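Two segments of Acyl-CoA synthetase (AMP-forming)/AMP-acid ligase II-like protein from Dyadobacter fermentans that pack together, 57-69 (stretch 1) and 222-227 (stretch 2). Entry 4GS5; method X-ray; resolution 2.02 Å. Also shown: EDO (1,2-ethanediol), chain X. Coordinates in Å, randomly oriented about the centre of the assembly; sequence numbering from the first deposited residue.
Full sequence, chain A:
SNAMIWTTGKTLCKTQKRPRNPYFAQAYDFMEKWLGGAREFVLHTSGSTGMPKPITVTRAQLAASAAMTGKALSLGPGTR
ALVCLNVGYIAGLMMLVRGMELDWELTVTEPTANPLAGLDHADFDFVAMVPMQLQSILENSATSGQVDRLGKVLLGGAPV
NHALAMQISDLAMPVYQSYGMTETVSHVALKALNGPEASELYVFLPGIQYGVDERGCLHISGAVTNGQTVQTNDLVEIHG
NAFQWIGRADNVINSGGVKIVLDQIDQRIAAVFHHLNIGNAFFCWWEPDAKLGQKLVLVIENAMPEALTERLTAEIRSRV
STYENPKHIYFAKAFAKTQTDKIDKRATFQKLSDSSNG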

ATOM      1  N   VAL A  57      -1.621   9.407  19.032  1.00 31.35           N
ATOM      2  CA  VAL A  57      -0.274   8.894  18.808  1.00 34.50           C
ATOM      3  C   VAL A  57       0.667   9.573  19.774  1.00 37.11           C
ATOM      4  O   VAL A  57       0.465  10.738  20.128  1.00 40.03           O
ATOM      5  CB  VAL A  57       0.198   9.166  17.380  1.00 35.32           C
ATOM      6  CG1 VAL A  57      -0.676   8.404  16.393  1.00 35.39           C
ATOM      7  CG2 VAL A  57       0.162  10.664  17.106  1.00 35.71           C
ATOM      8  N   THR A  58       1.685   8.849  20.227  1.00 37.71           N
ATOM      9  CA  THR A  58       2.577   9.414  21.231  1.00 42.48           C
ATOM     10  C   THR A  58       3.621  10.283  20.550  1.00 44.08           C
ATOM     11  O   THR A  58       3.850  10.167  19.334  1.00 38.19           O
ATOM     12  CB  THR A  58       3.275   8.327  22.079  1.00 46.98           C
ATOM     13  OG1 THR A  58       4.251   7.631  21.291  1.00 49.62           O
ATOM     14  CG2 THR A  58       2.259   7.333  22.621  1.00 48.70           C
ATOM     15  N   ARG A  59       4.238  11.161  21.330  1.00 40.34           N
ATOM     16  CA  ARG A  59       5.363  11.953  20.846  1.00 39.73           C
ATOM     17  C   ARG A  59       6.497  11.038  20.372  1.00 43.92           C
ATOM     18  O   ARG A  59       7.099  11.253  19.308  1.00 37.36           O
ATOM     19  CB  ARG A  59       5.876  12.881  21.954  1.00 37.73           C
ATOM     20  CG  ARG A  59       6.933  13.831  21.466  1.00 37.76           C
ATOM     21  CD  ARG A  59       7.658  14.554  22.592  1.00 43.52           C
ATOM     22  NE  ARG A  59       8.439  15.652  22.029  1.00 45.32           N
ATOM     23  CZ  ARG A  59       7.935  16.849  21.741  1.00 45.72           C
ATOM     24  NH1 ARG A  59       6.657  17.118  22.000  1.00 44.32           N
ATOM     25  NH2 ARG A  59       8.712  17.784  21.209  1.00 45.69           N
ATOM     26  N   ALA A  60       6.775  10.004  21.159  1.00 47.19           N
ATOM     27  CA  ALA A  60       7.865   9.086  20.859  1.00 46.52           C
ATOM     28  C   ALA A  60       7.684   8.417  19.494  1.00 42.44           C
ATOM     29  O   ALA A  60       8.661   8.222  18.739  1.00 35.61           O
ATOM     30  CB  ALA A  60       7.995   8.040  21.973  1.00 46.04           C
ATOM     31  N   GLN A  61       6.435   8.065  19.191  1.00 43.49           N
ATOM     32  CA  GLN A  61       6.061   7.449  17.913  1.00 42.74           C
ATOM     33  C   GLN A  61       6.396   8.359  16.746  1.00 37.58           C
ATOM     34  O   GLN A  61       7.024   7.947  15.774  1.00 40.17           O
ATOM     35  CB  GLN A  61       4.549   7.203  17.876  1.00 46.24           C
ATOM     36  CG  GLN A  61       4.097   5.939  18.542  1.00 47.39           C
ATOM     37  CD  GLN A  61       2.621   5.678  18.336  1.00 42.06           C
ATOM     38  OE1 GLN A  61       1.784   6.244  19.026  1.00 44.59           O
ATOM     39  NE2 GLN A  61       2.296   4.815  17.383  1.00 39.66           N
ATOM     40  N   LEU A  62       5.904   9.588  16.828  1.00 35.89           N
ATOM     41  CA  LEU A  62       6.115  10.576  15.783  1.00 37.56           C
ATOM     42  C   LEU A  62       7.601  10.868  15.584  1.00 38.45           C
ATOM     43  O   LEU A  62       8.073  10.971  14.451  1.00 31.42           O
ATOM     44  CB  LEU A  62       5.352  11.866  16.121  1.00 38.73           C
ATOM     45  CG  LEU A  62       3.825  11.685  16.184  1.00 39.27           C
ATOM     46  CD1 LEU A  62       3.119  12.917  16.728  1.00 36.09           C
ATOM     47  CD2 LEU A  62       3.262  11.298  14.819  1.00 37.82           C
ATOM     48  N   ALA A  63       8.331  11.010  16.689  1.00 38.62           N
ATOM     49  CA  ALA A  63       9.755  11.316  16.623  1.00 37.59           C
ATOM     50  C   ALA A  63      10.547  10.171  15.973  1.00 37.13           C
ATOM     51  O   ALA A  63      11.476  10.407  15.205  1.00 38.59           O
ATOM     52  CB  ALA A  63      10.311  11.632  18.024  1.00 38.63           C
ATOM     53  N   ALA A  64      10.186   8.940  16.309  1.00 35.06           N
ATOM     54  CA  ALA A  64      10.847   7.768  15.757  1.00 37.95           C
ATOM     55  C   ALA A  64      10.616   7.705  14.255  1.00 32.64           C
ATOM     56  O   ALA A  64      11.536   7.451  13.487  1.00 30.45           O
ATOM     57  CB  ALA A  64      10.335   6.505  16.423  1.00 40.15           C
ATOM     58  N   SER A  65       9.381   7.973  13.846  1.00 34.47           N
ATOM     59  CA  SER A  65       8.988   7.929  12.443  1.00 33.10           C
ATOM     60  C   SER A  65       9.735   8.970  11.601  1.00 31.75           C
ATOM     61  O   SER A  65      10.293   8.651  10.548  1.00 30.73           O
ATOM     62  CB  SER A  65       7.472   8.112  12.337  1.00 34.89           C
ATOM     63  OG  SER A  65       7.041   8.060  11.006  1.00 35.84           O
ATOM     64  N   ALA A  66       9.730  10.214  12.071  1.00 27.62           N
ATOM     65  CA  ALA A  66      10.518  11.288  11.474  1.00 28.18           C
ATOM     66  C   ALA A  66      11.994  10.933  11.353  1.00 27.91           C
ATOM     67  O   ALA A  66      12.587  11.138  10.299  1.00 29.45           O
ATOM     68  CB  ALA A  66      10.374  12.579  12.302  1.00 27.41           C
ATOM     69  N   ALA A  67      12.603  10.454  12.437  1.00 27.15           N
ATOM     70  CA  ALA A  67      14.014  10.054  12.375  1.00 31.14           C
ATOM     71  C   ALA A  67      14.330   9.011  11.283  1.00 32.24           C
ATOM     72  O   ALA A  67      15.383   9.087  10.645  1.00 30.30           O
ATOM     73  CB  ALA A  67      14.530   9.583  13.747  1.00 32.89           C
HETATM   74  N   MSE A  68      13.424   8.061  11.058  1.00 34.16           N
HETATM   75  CA  MSE A  68      13.641   7.014  10.054  1.00 32.11           C
HETATM   76  C   MSE A  68      13.693   7.610   8.668  1.00 30.83           C
HETATM   77  O   MSE A  68      14.537   7.252   7.846  1.00 26.75           O
HETATM   78  CB  MSE A  68      12.505   5.995  10.073  1.00 32.01           C
HETATM   79  CG  MSE A  68      12.460   5.120  11.304  1.00 38.07           C
HETATM   80 SE   MSE A  68      11.133   3.733  11.028  0.45 40.13          SE
HETATM   81  CE  MSE A  68       9.653   4.836  10.422  1.00 50.61           C
ATOM     82  N   THR A  69      12.761   8.519   8.418  1.00 29.93           N
ATOM     83  CA  THR A  69      12.616   9.147   7.120  1.00 33.15           C
ATOM     84  C   THR A  69      13.871   9.935   6.805  1.00 33.15           C
ATOM     85  O   THR A  69      14.413   9.833   5.701  1.00 32.35           O
ATOM     86  CB  THR A  69      11.377  10.082   7.095  1.00 35.59           C
ATOM     87  OG1 THR A  69      10.214   9.322   7.440  1.00 36.36           O
ATOM     88  CG2 THR A  69      11.178  10.698   5.708  1.00 34.43           C
ATOM     89  N   GLY A 222       8.426  -1.769  16.232  1.00 43.44           N
ATOM     90  CA  GLY A 222       9.471  -0.769  16.395  1.00 43.69           C
ATOM     91  C   GLY A 222       9.027   0.334  17.350  1.00 42.26           C
ATOM     92  O   GLY A 222       7.920   0.282  17.887  1.00 41.14           O
ATOM     93  N   ALA A 223       9.882   1.328  17.571  1.00 36.90           N
ATOM     94  CA  ALA A 223       9.467   2.495  18.328  1.00 44.29           C
ATOM     95  C   ALA A 223       8.204   3.096  17.703  1.00 44.79           C
ATOM     96  O   ALA A 223       7.342   3.590  18.427  1.00 40.89           O
ATOM     97  CB  ALA A 223      10.579   3.526  18.414  1.00 42.91           C
ATOM     98  N   VAL A 224       8.064   3.032  16.379  1.00 40.25           N
ATOM     99  CA  VAL A 224       6.853   3.603  15.770  1.00 43.16           C
ATOM    100  C   VAL A 224       5.565   2.883  16.167  1.00 44.26           C
ATOM    101  O   VAL A 224       4.479   3.444  16.039  1.00 51.40           O
ATOM    102  CB  VAL A 224       6.922   3.741  14.224  1.00 40.83           C
ATOM    103  CG1 VAL A 224       7.945   4.796  13.820  1.00 44.21           C
ATOM    104  CG2 VAL A 224       7.178   2.396  13.544  1.00 36.75           C
ATOM    105  N   THR A 225       5.681   1.652  16.656  1.00 40.70           N
ATOM    106  CA  THR A 225       4.516   0.917  17.157  1.00 42.66           C
ATOM    107  C   THR A 225       4.457   0.790  18.682  1.00 44.16           C
ATOM    108  O   THR A 225       3.693  -0.022  19.214  1.00 47.25           O
ATOM    109  CB  THR A 225       4.423  -0.502  16.546  1.00 39.28           C
ATOM    110  OG1 THR A 225       5.541  -1.297  16.978  1.00 37.19           O
ATOM    111  CG2 THR A 225       4.387  -0.438  15.023  1.00 38.08           C
ATOM    112  N   ASN A 226       5.254   1.588  19.387  1.00 42.52           N
ATOM    113  CA  ASN A 226       5.361   1.466  20.836  1.00 55.19           C
ATOM    114  C   ASN A 226       5.822   0.064  21.230  1.00 53.94           C
ATOM    115  O   ASN A 226       5.433  -0.473  22.271  1.00 53.72           O
ATOM    116  CB  ASN A 226       4.027   1.825  21.506  1.00 64.50           C
ATOM    117  CG  ASN A 226       3.402   3.082  20.913  1.00 66.30           C
ATOM    118  OD1 ASN A 226       4.054   4.124  20.814  1.00 64.16           O
ATOM    119  ND2 ASN A 226       2.142   2.979  20.492  1.00 68.33           N
ATOM    120  N   GLY A 227       6.651  -0.519  20.368  1.00 50.73           N
ATOM    121  CA  GLY A 227       7.257  -1.815  20.617  1.00 53.79           C
ATOM    122  C   GLY A 227       6.305  -2.992  20.505  1.00 53.05           C
ATOM    123  O   GLY A 227       6.702  -4.134  20.722  1.00 54.99           O
TER
HETATM  124  C1  EDO X 423      17.092   5.665  12.602  1.00 54.42           C
HETATM  125  O1  EDO X 423      17.379   7.003  12.190  1.00 57.32           O
HETATM  126  C2  EDO X 423      15.586   5.532  12.770  1.00 53.13           C
HETATM  127  O2  EDO X 423      15.243   4.205  13.197  1.00 53.82           O

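What polar interaction ties the two segments together? A single hydrogen bond crosses between them: Gln 61 NE2 donates to Val 224 O at 2.9 Å, with an N-H...O angle of 172°, so the amide hydrogen points almost straight at the carbonyl. The CA-to-CB bond of Gln 61 runs sideways to the second segment, but the extended chi2 (t) carries the amide on to its acceptor. Here the two segments also come closest in backbone terms, with Gln 61 CA and Val 224 CA 4.5 Å apart.

How is the Gln 61 amide held in place for this task? Its other end is used within the same segment: Thr 58 N donates to Gln 61 OE1 at 2.9 Å. In return, Gln 61 N donates to Thr 58 OG1 at 3.1 Å, the capping bond of a threonine that stands just before the first turn of the helix. The two residues thus bond to each other reciprocally, each through its own backbone nitrogen and the other's side-chain oxygen. With OE1 occupied by a backbone N-H, NE2 is the amide atom directed at the second segment, and one side chain links the helix start to Val 224.

Where do the apolar side chains meet? Val 224, which with Ala 223 forms a short 3-10 segment, has the largest covered area of any residue in the contact, and its CG1 lies against one side of the helix. That methyl is 3.9 Å from Ala 64 CB, 3.7 Å from Ser 65 CB and 3.8 Å from CE of Met 68, which is present as selenomethionine. Gln 61, Ala 64, Ser 65 and Met 68 are related by steps of three or four (Gln 61 to Ala 64 and Ser 65; Ala 64 and Ser 65 to Met 68), so they share one helical face, and this is the face the second segment meets. Ala 223 extends the apolar patch, its CB 3.6 Å from Ala 64 CB.

Which contacts are close without being classed as bonds? Asn 226 OD1 lies 2.9 Å from Gln 61 CG, a tight approach to a carbon atom, and 3.5 Å from Thr 58 OG1. The setting is a chain that turns back on itself, with Thr 225 N and Gly 227 N both donating to Gly 222 O at 2.9 Å and Asn 226 N donating to Ala 223 O at 3.0 Å. Asn 226, with a positive phi of 58°, thus brings its side chain alongside the helix start. Thr 225, by contrast, points its CB away from the helix and adds almost nothing to the buried surface.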